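Long-range contacts in peroxisomal catalase A (Saccharomyces cerevisiae, PDB 1A4E), which breaks hydrogen peroxide down to water and oxygen with the help of a heme, probably protecting the cell from peroxide made by peroxisomal oxidases: residues B[102-106]-B[241-245]; B[118-123]-B[358-364]. All coordinates share one frame; numbering follows the deposited sequence.

The four segments alternate along the chain, 102-106, 118-123, 241-245 and 358-364, so the two contacts interlock in sequence although they stay separate in space: their centres are 30 Å apart and their nearest atoms about 14 Å. Strand 112-119 of the antiparallel barrel sheet connects them. The loop leading into it supplies one side of contact 1, and the hairpin it forms with strand 122-129 supplies one side of contact 2. Contact 1 ties this region to the start of helix 243-253; contact 2 ties it to the long loop after helix 332-348, the helix carrying the heme ligand Y341. Each contact meets another subunit of the homotetramer, the second at contact 1 and the third at contact 2.

Contact 1. Residues B[102-106]-B[241-245]; sequences GSADT and PDYCQ
The backbones draw together at A104 and P241, whose CA atoms are 4.2 Å apart, and the next residue closes the gap, D105 N donating to P241 O at 2.9 Å with an N-H...O angle of 143°. A104 CA also turns its hydrogen to P241 O, a CH...O contact of 3.5 Å. The D105 side chain then reaches over the first turn of the helix. D105 OD2 accepts from Q245 N at 3.0 Å on the syn side, 33° out of the carboxylate plane, and lies 2.9 Å from C244 N. The contact joins parts of the catalase domain 135 residues apart in sequence: the loop between strands 87-95 and 112-119 and the start of helix 243-253. D242, at the N-cap position, makes no side-chain capping bond, while the D105 carboxylate meets the helix start, whose dipole probably steadies the negative charge. D105 OD1 is hydrogen-bonded to H58 NE2. C244 SG, anti to its carbonyl carbon (chi1 -62°), comes to 3.9 Å from D105 CB, and T106 CG2 meets Y243 CD2 obliquely at 3.8 Å. One water lies between S103 O and D242 OD1, another between D105 OD1 and D242 OD1, itself salt-bridged to R151 of the second subunit.

Contact 2. Residues B[118-123]-B[358-364]; sequences YTEEGN and VNCPYAS
Y118 OH donates to V358 O at 2.8 Å, in the carbonyl plane and on a lone pair. At the edge of the tyrosine ring, near its plane, C360 O is 3.7 Å from Y118 CE1. Y362 comes over one face, placing its CE2 3.5 Å from Y118 CG; the ring planes are inclined at 35°. With Y362 CG wedged between its own backbone N and carbonyl carbon (chi1 81°), the ring is brought across to Y118. Replacing Y118 by an alanine would probably leave V358 O without this donor and open a gap beside the Y362 ring. Y118 is the next-to-last residue of strand 112-119, which a type I turn from T119 to G122 joins to strand 122-129 in a tight beta hairpin, with T119 OG1 accepting from E121 N in an ST turn. Against the turn, A363 CB sits 3.4 Å from T119 O and S364 CB 3.2 Å from G122 N, while S364 OG bonds to G13 O of the third subunit. A water donates to T119 O and N123 OD1 and accepts from A363 N. The N123 side chain crosses that of P361 at about a right angle, N123 OD1 lying 3.5 Å from P361 CA.

Contact 1. Residues B[102-106]-B[241-245]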
loop_
_atom_site.group_PDB
_atom_site.type_symbol
_atom_site.label_atom_id
_atom_site.label_comp_id
_atom_site.label_asym_id
_atom_site.label_seq_id
_atom_site.Cartn_x
_atom_site.Cartn_y
_atom_site.Cartn_z
ATOM N N GLY B 102 -7.120 20.588 -2.478
ATOM C CA GLY B 102 -6.773 21.929 -2.938
ATOM C C GLY B 102 -7.880 22.963 -2.817
ATOM O O GLY B 102 -7.646 24.131 -3.130
ATOM N N SER B 103 -9.082 22.565 -2.366
ATOM C CA SER B 103 -10.228 23.456 -2.343
ATOM C C SER B 103 -10.093 24.619 -1.377
ATOM O O SER B 103 -9.230 24.618 -0.500
ATOM C CB SER B 103 -11.467 22.640 -2.017
ATOM O OG SER B 103 -11.381 22.031 -0.738
ATOM N N ALA B 104 -10.955 25.621 -1.584
ATOM C CA ALA B 104 -10.942 26.851 -0.810
ATOM C C ALA B 104 -11.472 26.778 0.601
ATOM O O ALA B 104 -12.312 25.956 0.950
ATOM C CB ALA B 104 -11.742 27.919 -1.512
ATOM N N ASP B 105 -10.961 27.683 1.424
ATOM C CA ASP B 105 -11.370 27.793 2.811
ATOM C C ASP B 105 -12.753 28.348 3.063
ATOM O O ASP B 105 -13.455 27.889 3.965
ATOM C CB ASP B 105 -10.386 28.665 3.572
ATOM C CG ASP B 105 -9.149 27.935 4.052
ATOM O OD1 ASP B 105 -9.122 26.708 4.046
ATOM O OD2 ASP B 105 -8.210 28.603 4.459
ATOM N N THR B 106 -13.127 29.360 2.276
ATOM C CA THR B 106 -14.396 30.040 2.474
ATOM C C THR B 106 -15.487 29.574 1.514
ATOM O O THR B 106 -15.948 30.307 0.640
ATOM C CB THR B 106 -14.151 31.589 2.370
ATOM O OG1 THR B 106 -13.611 31.866 1.085
ATOM C CG2 THR B 106 -13.210 32.100 3.457
ATOM N N PRO B 241 -7.598 31.304 -1.467
ATOM C CA PRO B 241 -8.127 29.982 -1.112
ATOM C C PRO B 241 -7.716 29.475 0.263
ATOM O O PRO B 241 -8.283 28.516 0.772
ATOM C CB PRO B 241 -7.636 29.071 -2.210
ATOM C CG PRO B 241 -7.303 30.005 -3.347
ATOM C CD PRO B 241 -6.728 31.209 -2.637
ATOM N N ASP B 242 -6.700 30.110 0.861
ATOM C CA ASP B 242 -6.163 29.701 2.150
ATOM C C ASP B 242 -6.330 30.752 3.234
ATOM O O ASP B 242 -5.532 30.855 4.170
ATOM C CB ASP B 242 -4.691 29.359 1.977
ATOM C CG ASP B 242 -4.478 28.227 0.990
ATOM O OD1 ASP B 242 -4.924 27.111 1.248
ATOM O OD2 ASP B 242 -3.889 28.471 -0.054
ATOM N N TYR B 243 -7.450 31.474 3.121
ATOM C CA TYR B 243 -7.795 32.563 4.015
ATOM C C TYR B 243 -7.845 32.180 5.494
ATOM O O TYR B 243 -7.197 32.840 6.306
ATOM C CB TYR B 243 -9.135 33.118 3.544
ATOM C CG TYR B 243 -9.585 34.366 4.285
ATOM C CD1 TYR B 243 -9.000 35.605 4.006
ATOM C CD2 TYR B 243 -10.591 34.264 5.248
ATOM C CE1 TYR B 243 -9.423 36.741 4.698
ATOM C CE2 TYR B 243 -11.013 35.395 5.941
ATOM C CZ TYR B 243 -10.423 36.625 5.662
ATOM O OH TYR B 243 -10.848 37.743 6.345
ATOM N N CYS B 244 -8.585 31.121 5.852
ATOM C CA CYS B 244 -8.704 30.691 7.236
ATOM C C CYS B 244 -7.416 30.071 7.766
ATOM O O CYS B 244 -7.103 30.239 8.941
ATOM C CB CYS B 244 -9.861 29.703 7.346
ATOM S SG CYS B 244 -11.462 30.422 6.892
ATOM N N GLN B 245 -6.629 29.384 6.924
ATOM C CA GLN B 245 -5.325 28.851 7.306
ATOM C C GLN B 245 -4.376 29.997 7.649
ATOM O O GLN B 245 -3.679 29.963 8.663
ATOM C CB GLN B 245 -4.758 28.008 6.142
ATOM C CG GLN B 245 -3.279 27.594 6.192
ATOM C CD GLN B 245 -2.864 26.870 7.460
ATOM O OE1 GLN B 245 -3.446 25.859 7.835
ATOM N NE2 GLN B 245 -1.853 27.361 8.169
HETATM O O HOH W 1 -6.579 25.792 -0.735
HETATM O O HOH W 2 -6.158 26.330 3.661
#

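Contact 2. Residues B[118-123]-B[358-364]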
loop_
_atom_site.group_PDB
_atom_site.type_symbol
_atom_site.label_atom_id
_atom_site.label_comp_id
_atom_site.label_asym_id
_atom_site.label_seq_id
_atom_site.Cartn_x
_atom_site.Cartn_y
_atom_site.Cartn_z
ATOM N N TYR B 118 -3.742 14.771 24.965
ATOM C CA TYR B 118 -2.724 13.828 25.374
ATOM C C TYR B 118 -2.829 13.665 26.872
ATOM O O TYR B 118 -2.088 14.300 27.629
ATOM C CB TYR B 118 -1.345 14.366 24.996
ATOM C CG TYR B 118 -1.182 14.591 23.504
ATOM C CD1 TYR B 118 -0.933 13.516 22.646
ATOM C CD2 TYR B 118 -1.284 15.886 22.992
ATOM C CE1 TYR B 118 -0.784 13.738 21.275
ATOM C CE2 TYR B 118 -1.139 16.114 21.624
ATOM C CZ TYR B 118 -0.889 15.036 20.779
ATOM O OH TYR B 118 -0.740 15.258 19.432
ATOM N N THR B 119 -3.769 12.828 27.322
ATOM C CA THR B 119 -3.972 12.660 28.756
ATOM C C THR B 119 -3.138 11.514 29.348
ATOM O O THR B 119 -2.571 10.688 28.626
ATOM C CB THR B 119 -5.491 12.432 29.070
ATOM O OG1 THR B 119 -5.723 11.034 29.031
ATOM C CG2 THR B 119 -6.432 13.118 28.082
ATOM N N GLU B 120 -3.089 11.436 30.685
ATOM C CA GLU B 120 -2.359 10.393 31.404
ATOM C C GLU B 120 -3.014 9.026 31.282
ATOM O O GLU B 120 -2.451 8.038 31.747
ATOM C CB GLU B 120 -2.277 10.705 32.874
ATOM C CG GLU B 120 -1.817 12.111 33.166
ATOM C CD GLU B 120 -2.387 12.626 34.474
ATOM O OE1 GLU B 120 -3.609 12.594 34.647
ATOM O OE2 GLU B 120 -1.604 13.065 35.314
ATOM N N GLU B 121 -4.226 8.961 30.709
ATOM C CA GLU B 121 -4.939 7.716 30.477
ATOM C C GLU B 121 -5.081 7.470 28.980
ATOM O O GLU B 121 -6.032 6.847 28.500
ATOM C CB GLU B 121 -6.312 7.800 31.113
ATOM C CG GLU B 121 -6.294 7.993 32.622
ATOM C CD GLU B 121 -7.665 8.264 33.234
ATOM O OE1 GLU B 121 -8.451 9.036 32.679
ATOM O OE2 GLU B 121 -7.944 7.690 34.280
ATOM N N GLY B 122 -4.116 7.972 28.214
ATOM C CA GLY B 122 -4.113 7.829 26.775
ATOM C C GLY B 122 -4.700 9.034 26.076
ATOM O O GLY B 122 -5.107 10.017 26.689
ATOM N N ASN B 123 -4.725 8.963 24.752
ATOM C CA ASN B 123 -5.298 10.039 23.982
ATOM C C ASN B 123 -6.821 10.010 23.980
ATOM O O ASN B 123 -7.467 8.968 24.120
ATOM C CB ASN B 123 -4.732 9.958 22.564
ATOM C CG ASN B 123 -3.260 10.338 22.501
ATOM O OD1 ASN B 123 -2.669 10.812 23.470
ATOM N ND2 ASN B 123 -2.611 10.133 21.360
ATOM N N VAL B 358 2.621 12.784 16.296
ATOM C CA VAL B 358 1.386 13.450 16.707
ATOM C C VAL B 358 0.277 12.498 17.122
ATOM O O VAL B 358 -0.619 12.913 17.851
ATOM C CB VAL B 358 0.792 14.379 15.599
ATOM C CG1 VAL B 358 1.628 15.630 15.616
ATOM C CG2 VAL B 358 0.767 13.744 14.203
ATOM N N ASN B 359 0.284 11.234 16.671
ATOM C CA ASN B 359 -0.717 10.250 17.088
ATOM C C ASN B 359 -0.294 9.396 18.273
ATOM O O ASN B 359 -1.084 8.644 18.835
ATOM C CB ASN B 359 -1.046 9.337 15.920
ATOM C CG ASN B 359 -1.605 10.159 14.786
ATOM O OD1 ASN B 359 -2.215 11.209 15.003
ATOM N ND2 ASN B 359 -1.379 9.712 13.554
ATOM N N CYS B 360 0.978 9.512 18.651
ATOM C CA CYS B 360 1.545 8.752 19.747
ATOM C C CYS B 360 0.979 9.247 21.087
ATOM O O CYS B 360 0.900 10.456 21.326
ATOM C CB CYS B 360 3.070 8.904 19.655
ATOM S SG CYS B 360 3.999 7.988 20.905
ATOM N N PRO B 361 0.500 8.352 21.968
ATOM C CA PRO B 361 0.058 8.688 23.321
ATOM C C PRO B 361 1.233 9.017 24.229
ATOM O O PRO B 361 1.594 8.180 25.054
ATOM C CB PRO B 361 -0.719 7.462 23.726
ATOM C CG PRO B 361 0.021 6.335 23.029
ATOM C CD PRO B 361 0.228 6.947 21.657
ATOM N N TYR B 362 1.834 10.211 24.150
ATOM C CA TYR B 362 3.073 10.421 24.885
ATOM C C TYR B 362 2.942 10.440 26.403
ATOM O O TYR B 362 3.886 10.068 27.102
ATOM C CB TYR B 362 3.755 11.716 24.376
ATOM C CG TYR B 362 3.288 13.073 24.884
ATOM C CD1 TYR B 362 3.658 13.502 26.169
ATOM C CD2 TYR B 362 2.512 13.899 24.067
ATOM C CE1 TYR B 362 3.248 14.742 26.648
ATOM C CE2 TYR B 362 2.104 15.150 24.539
ATOM C CZ TYR B 362 2.471 15.556 25.829
ATOM O OH TYR B 362 2.059 16.777 26.319
ATOM N N ALA B 363 1.773 10.836 26.924
ATOM C CA ALA B 363 1.576 10.868 28.363
ATOM C C ALA B 363 1.105 9.539 28.953
ATOM O O ALA B 363 0.953 9.405 30.167
ATOM C CB ALA B 363 0.570 11.955 28.693
ATOM N N SER B 364 0.892 8.530 28.103
ATOM C CA SER B 364 0.476 7.197 28.522
ATOM C C SER B 364 0.860 6.258 27.393
ATOM O O SER B 364 0.048 5.910 26.531
ATOM C CB SER B 364 -1.032 7.151 28.741
ATOM O OG SER B 364 -1.535 5.855 29.043
HETATM O O HOH W 3 -0.519 16.606 28.465
HETATM O O HOH W 4 -1.238 10.450 25.982
HETATM O O HOH W 5 -3.830 9.074 18.821
#